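Local coordinates for putative phosphomethylpyrimidine kinase (Bacteroides thetaiotaomicron, PDB 3MBJ), which probably phosphorylates pyridoxal and related B6 vitamers with ATP, as a kinase of the ribokinase clan, at residues Y152-P157 against R172-K177; Y215-Y220 against A258-E263. All coordinates share one frame; numbering follows the deposited sequence.

Interaction 1 (152-157 with 172-177) joins the ends of two successive helices, 147-154 and 164-175. Interaction 2 (215-220 with 258-263) fastens the loop after strand 207-214 to the end of helix 241-260. The two follow one another along the chain and do not touch. Their centres lie about 32 Å apart and their nearest atoms about 16 Å apart. Both belong to the phosphomethylpyrimidine kinase family region, and both lie away from the annotated zinc ligands D97, H277 and D280. The side chain of L153 in interaction 1 is about 10 Å from a bound zinc ion. In interaction 2, the side chain of F260 is about 3 Å from a bound methylpentanediol, probably from the crystallisation liquor.

Interaction 1. Residues Y152-P157 against R172-K177; sequences YLLDEP and RLLSDK
L154 reaches across to L173 and L174 and gives the contact its apolar centre. The end of its side chain does the work. CD2 of L154 lies 3.8 Å from CB of L173, and the two leucine side chains cross at about a right angle. The same methyl meets the backbone N of L174 at 3.7 Å. The L154 and L174 backbones come close here, with CA atoms 6.4 Å apart.

L174 turns its branch toward helix 147-154. Its CG is anti to the backbone N (chi1 -168°), which carries CD1 over to CB of L153 at 3.8 Å. L153 and L174 are both buried and form the tightly packed side.

The outer side is looser and more polar. L173 is exposed and offers mainly its CB. K177 runs extended beyond CG, and its NZ donates a hydrogen bond of 2.9 Å to the backbone O of L153. The ammonium group lies in the carbonyl plane, with a C=O...N angle of 148°. R134 of helix 127-137 bonds to this same oxygen through NE and to O of Y152 through NH2. Two cationic side chains thus grip the L153 carbonyl near the helix end, and they probably offset the negative pole there.

Helix 147-154 stops at D155 in a Schellman motif. D155 has positive phi, and its N bonds back to O of Y152 at 3.0 Å.

The contact thus packs two consecutive helix ends together, with L153 also on P113 and L115 in loops, and L174 also on I137 of helix 127-137, L150 of helix 147-154 and V182 of strand 181-188.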
loop_
_atom_site.group_PDB
_atom_site.type_symbol
_atom_site.label_atom_id
_atom_site.label_comp_id
_atom_site.label_asym_id
_atom_site.label_seq_id
_atom_site.Cartn_x
_atom_site.Cartn_y
_atom_site.Cartn_z
ATOM N N TYR A 152 9.664 29.509 31.418
ATOM C CA TYR A 152 9.666 30.938 31.087
ATOM C C TYR A 152 8.254 31.479 30.879
ATOM O O TYR A 152 7.944 32.551 31.337
ATOM C CB TYR A 152 10.526 31.234 29.853
ATOM C CG TYR A 152 12.008 31.393 30.167
ATOM C CD1 TYR A 152 12.489 32.501 30.860
ATOM C CD2 TYR A 152 12.931 30.424 29.766
ATOM C CE1 TYR A 152 13.846 32.630 31.143
ATOM C CE2 TYR A 152 14.281 30.556 30.034
ATOM C CZ TYR A 152 14.730 31.650 30.717
ATOM O OH TYR A 152 16.069 31.743 30.960
ATOM N N LEU A 153 7.399 30.750 30.182
ATOM C CA LEU A 153 6.040 31.253 29.924
ATOM C C LEU A 153 5.268 31.398 31.224
ATOM O O LEU A 153 4.428 32.270 31.346
ATOM C CB LEU A 153 5.277 30.338 28.984
ATOM C CG LEU A 153 5.715 30.435 27.530
ATOM C CD1 LEU A 153 5.168 29.251 26.779
ATOM C CD2 LEU A 153 5.250 31.783 26.929
ATOM N N LEU A 154 5.544 30.518 32.174
ATOM C CA LEU A 154 4.931 30.592 33.505
ATOM C C LEU A 154 5.652 31.564 34.436
ATOM O O LEU A 154 5.135 31.853 35.503
ATOM C CB LEU A 154 4.843 29.187 34.166
ATOM C CG LEU A 154 3.769 28.282 33.528
ATOM C CD1 LEU A 154 3.899 26.843 33.996
ATOM C CD2 LEU A 154 2.385 28.854 33.832
ATOM N N ASP A 155 6.836 32.037 34.051
ATOM C CA ASP A 155 7.595 32.989 34.845
ATOM C C ASP A 155 8.038 32.320 36.149
ATOM O O ASP A 155 7.877 32.876 37.231
ATOM C CB ASP A 155 6.767 34.267 35.111
ATOM C CG ASP A 155 7.631 35.517 35.284
ATOM O OD1 ASP A 155 8.622 35.683 34.537
ATOM O OD2 ASP A 155 7.301 36.361 36.144
ATOM N N GLU A 156 8.617 31.126 35.989
ATOM C CA GLU A 156 8.967 30.203 37.061
ATOM C C GLU A 156 10.411 29.733 36.900
ATOM O O GLU A 156 10.873 29.532 35.777
ATOM C CB GLU A 156 8.093 28.958 36.944
ATOM C CG GLU A 156 6.706 29.119 37.449
ATOM C CD GLU A 156 6.687 29.083 38.931
ATOM O OE1 GLU A 156 7.309 28.146 39.486
ATOM O OE2 GLU A 156 6.092 30.005 39.537
ATOM N N PRO A 157 11.126 29.522 38.012
ATOM C CA PRO A 157 12.491 29.005 37.845
ATOM C C PRO A 157 12.518 27.660 37.102
ATOM O O PRO A 157 11.706 26.777 37.413
ATOM C CB PRO A 157 12.989 28.843 39.286
ATOM C CG PRO A 157 11.795 29.119 40.191
ATOM C CD PRO A 157 10.834 29.921 39.399
ATOM N N ARG A 172 -1.607 22.774 33.560
ATOM C CA ARG A 172 -2.906 23.362 33.886
ATOM C C ARG A 172 -2.798 24.905 34.033
ATOM O O ARG A 172 -3.594 25.657 33.463
ATOM C CB ARG A 172 -3.411 22.681 35.181
ATOM C CG ARG A 172 -4.585 23.317 35.879
ATOM C CD ARG A 172 -5.740 23.366 34.951
ATOM N NE ARG A 172 -6.900 24.013 35.560
ATOM C CZ ARG A 172 -8.055 24.234 34.926
ATOM N NH1 ARG A 172 -8.234 23.855 33.638
ATOM N NH2 ARG A 172 -9.039 24.841 35.588
ATOM N N LEU A 173 -1.789 25.354 34.775
ATOM C CA LEU A 173 -1.503 26.792 34.907
ATOM C C LEU A 173 -1.248 27.477 33.571
ATOM O O LEU A 173 -1.735 28.575 33.364
ATOM C CB LEU A 173 -0.319 27.034 35.844
ATOM C CG LEU A 173 -0.510 26.649 37.320
ATOM C CD1 LEU A 173 0.852 26.626 38.030
ATOM C CD2 LEU A 173 -1.508 27.564 38.068
ATOM N N LEU A 174 -0.514 26.836 32.652
ATOM C CA LEU A 174 -0.237 27.440 31.343
ATOM C C LEU A 174 -1.494 27.445 30.469
ATOM O O LEU A 174 -1.729 28.379 29.692
ATOM C CB LEU A 174 0.900 26.689 30.636
ATOM C CG LEU A 174 1.521 27.317 29.397
ATOM C CD1 LEU A 174 1.881 28.758 29.680
ATOM C CD2 LEU A 174 2.768 26.566 28.971
ATOM N N SER A 175 -2.296 26.392 30.589
ATOM C CA SER A 175 -3.561 26.315 29.881
ATOM C C SER A 175 -4.519 27.419 30.341
ATOM O O SER A 175 -5.349 27.888 29.588
ATOM C CB SER A 175 -4.230 24.966 30.100
ATOM O OG SER A 175 -5.441 24.970 29.367
ATOM N N ASP A 176 -4.425 27.811 31.598
ATOM C CA ASP A 176 -5.255 28.905 32.098
ATOM C C ASP A 176 -4.954 30.236 31.431
ATOM O O ASP A 176 -5.805 31.101 31.411
ATOM C CB ASP A 176 -5.121 29.031 33.604
ATOM C CG ASP A 176 -5.896 27.975 34.327
ATOM O OD1 ASP A 176 -6.738 27.328 33.687
ATOM O OD2 ASP A 176 -5.686 27.792 35.532
ATOM N N LYS A 177 -3.785 30.388 30.822
ATOM C CA LYS A 177 -3.472 31.617 30.100
ATOM C C LYS A 177 -4.111 31.715 28.721
ATOM O O LYS A 177 -3.906 32.724 28.030
ATOM C CB LYS A 177 -1.974 31.788 29.985
ATOM C CG LYS A 177 -1.319 31.754 31.372
ATOM C CD LYS A 177 0.127 32.169 31.334
ATOM C CE LYS A 177 0.584 32.559 32.702
ATOM N NZ LYS A 177 1.946 33.170 32.613
#

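Interaction 2. Residues Y215-Y220 against A258-E263; sequences YLPAHY and ATFGYE
The F260 ring has L216 over one face, and P217 O, A218 CB and Y220 OH at its edge. CD2 of L216 makes a CH-pi contact, 4.3 Å from the ring centroid of F260 and 27° off the normal. Two of the edge atoms lie in plane: CB of A218, 3.9 Å from CD1 of F260, and the backbone O of P217, 3.8 Å from CE1 of F260. CD of P217 also reaches CZ of F260 at 3.8 Å, and these two side chains cross at about a right angle. F260 has CG anti to its own N (chi1 -166°), a setting that carries the ring out from the helix end to the loop. Y220 OH lies near the ring plane. CE1 of Y220 touches CG2 of T259 at 3.4 Å, the ring standing oblique to the methyl. The hydroxyl of T259 is bonded to O of G255 and N of L271. With an alanine here in place of F260, the L216 methyl would probably lose its ring face, and a gap would open beside P217 and A218.

Y288 of the second subunit packs on F260, so F260 belongs to a subunit interface. A218 N bonds to L216 O at 2.8 Å across P217. This inverse gamma turn, in the loop between strand 207-214 and helix 223-236, packs against the end of helix 241-260 in a ribokinase-clan chain.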
loop_
_atom_site.group_PDB
_atom_site.type_symbol
_atom_site.label_atom_id
_atom_site.label_comp_id
_atom_site.label_asym_id
_atom_site.label_seq_id
_atom_site.Cartn_x
_atom_site.Cartn_y
_atom_site.Cartn_z
ATOM N N TYR A 215 15.506 7.687 23.636
ATOM C CA TYR A 215 16.281 8.864 23.315
ATOM C C TYR A 215 17.672 8.498 22.747
ATOM O O TYR A 215 18.453 7.832 23.397
ATOM C CB TYR A 215 16.397 9.726 24.562
ATOM C CG TYR A 215 17.479 10.735 24.443
ATOM C CD1 TYR A 215 17.300 11.886 23.692
ATOM C CD2 TYR A 215 18.712 10.507 25.044
ATOM C CE1 TYR A 215 18.320 12.792 23.565
ATOM C CE2 TYR A 215 19.729 11.399 24.929
ATOM C CZ TYR A 215 19.537 12.541 24.196
ATOM O OH TYR A 215 20.593 13.418 24.114
ATOM N N LEU A 216 17.946 8.920 21.515
ATOM C CA LEU A 216 19.252 8.697 20.864
ATOM C C LEU A 216 20.102 9.966 21.065
ATOM O O LEU A 216 19.577 11.069 21.014
ATOM C CB LEU A 216 19.056 8.340 19.386
ATOM C CG LEU A 216 18.474 6.919 19.165
ATOM C CD1 LEU A 216 16.949 6.853 19.435
ATOM C CD2 LEU A 216 18.842 6.342 17.777
ATOM N N PRO A 217 21.399 9.812 21.379
ATOM C CA PRO A 217 22.200 11.012 21.699
ATOM C C PRO A 217 22.615 11.803 20.457
ATOM O O PRO A 217 23.748 11.720 20.020
ATOM C CB PRO A 217 23.428 10.436 22.426
ATOM C CG PRO A 217 23.617 9.088 21.800
ATOM C CD PRO A 217 22.196 8.576 21.473
ATOM N N ALA A 218 21.689 12.564 19.891
ATOM C CA ALA A 218 21.985 13.396 18.722
ATOM C C ALA A 218 20.950 14.531 18.662
ATOM O O ALA A 218 19.778 14.316 18.939
ATOM C CB ALA A 218 21.959 12.562 17.476
ATOM N N HIS A 219 21.404 15.743 18.373
ATOM C CA HIS A 219 20.526 16.874 18.199
ATOM C C HIS A 219 20.431 17.154 16.696
ATOM O O HIS A 219 21.441 17.367 16.041
ATOM C CB HIS A 219 21.068 18.106 18.945
ATOM C CG HIS A 219 20.324 19.388 18.646
ATOM N ND1 HIS A 219 18.984 19.558 18.933
ATOM C CD2 HIS A 219 20.737 20.561 18.093
ATOM C CE1 HIS A 219 18.600 20.770 18.560
ATOM N NE2 HIS A 219 19.646 21.404 18.057
ATOM N N TYR A 220 19.226 17.138 16.163
ATOM C CA TYR A 220 19.004 17.507 14.764
ATOM C C TYR A 220 18.140 18.760 14.737
ATOM O O TYR A 220 16.955 18.694 15.096
ATOM C CB TYR A 220 18.317 16.393 13.997
ATOM C CG TYR A 220 19.012 15.071 14.042
ATOM C CD1 TYR A 220 20.023 14.770 13.139
ATOM C CD2 TYR A 220 18.647 14.103 14.975
ATOM C CE1 TYR A 220 20.687 13.539 13.169
ATOM C CE2 TYR A 220 19.300 12.855 15.000
ATOM C CZ TYR A 220 20.313 12.594 14.093
ATOM O OH TYR A 220 20.939 11.405 14.108
ATOM N N ALA A 258 16.429 6.341 11.069
ATOM C CA ALA A 258 16.867 6.374 9.672
ATOM C C ALA A 258 18.132 7.235 9.485
ATOM O O ALA A 258 18.811 7.077 8.508
ATOM C CB ALA A 258 15.710 6.883 8.755
ATOM N N THR A 259 18.477 8.118 10.436
ATOM C CA THR A 259 19.582 9.051 10.280
ATOM C C THR A 259 20.841 8.664 11.078
ATOM O O THR A 259 21.950 8.681 10.538
ATOM C CB THR A 259 19.117 10.466 10.671
ATOM O OG1 THR A 259 17.901 10.808 9.951
ATOM C CG2 THR A 259 20.267 11.542 10.427
ATOM N N PHE A 260 20.656 8.332 12.363
ATOM C CA PHE A 260 21.730 8.030 13.331
ATOM C C PHE A 260 22.764 6.953 12.966
ATOM O O PHE A 260 23.897 7.007 13.392
ATOM C CB PHE A 260 21.059 7.688 14.682
ATOM C CG PHE A 260 22.000 7.667 15.864
ATOM C CD1 PHE A 260 22.303 8.838 16.547
ATOM C CD2 PHE A 260 22.509 6.470 16.332
ATOM C CE1 PHE A 260 23.135 8.811 17.673
ATOM C CE2 PHE A 260 23.365 6.439 17.437
ATOM C CZ PHE A 260 23.684 7.615 18.099
ATOM N N GLY A 261 22.406 5.977 12.145
ATOM C CA GLY A 261 23.371 4.932 11.786
ATOM C C GLY A 261 24.421 5.316 10.746
ATOM O O GLY A 261 25.315 4.538 10.482
ATOM N N TYR A 262 24.310 6.498 10.152
ATOM C CA TYR A 262 25.272 6.991 9.163
ATOM C C TYR A 262 26.321 7.899 9.849
ATOM O O TYR A 262 25.983 8.587 10.812
ATOM C CB TYR A 262 24.542 7.845 8.104
ATOM C CG TYR A 262 23.571 7.113 7.229
ATOM C CD1 TYR A 262 24.008 6.172 6.254
ATOM C CD2 TYR A 262 22.216 7.373 7.315
ATOM C CE1 TYR A 262 23.069 5.486 5.413
ATOM C CE2 TYR A 262 21.298 6.703 6.500
ATOM C CZ TYR A 262 21.715 5.745 5.580
ATOM O OH TYR A 262 20.733 5.147 4.805
ATOM N N GLU A 263 27.578 7.902 9.380
ATOM C CA GLU A 263 28.471 9.069 9.613
ATOM C C GLU A 263 27.796 10.277 8.921
ATOM O O GLU A 263 27.525 10.255 7.731
ATOM C CB GLU A 263 29.896 8.823 9.074
ATOM C CG GLU A 263 30.552 7.545 9.607
ATOM C CD GLU A 263 30.463 7.443 11.134
ATOM O OE1 GLU A 263 30.799 8.425 11.782
ATOM O OE2 GLU A 263 30.022 6.413 11.705
#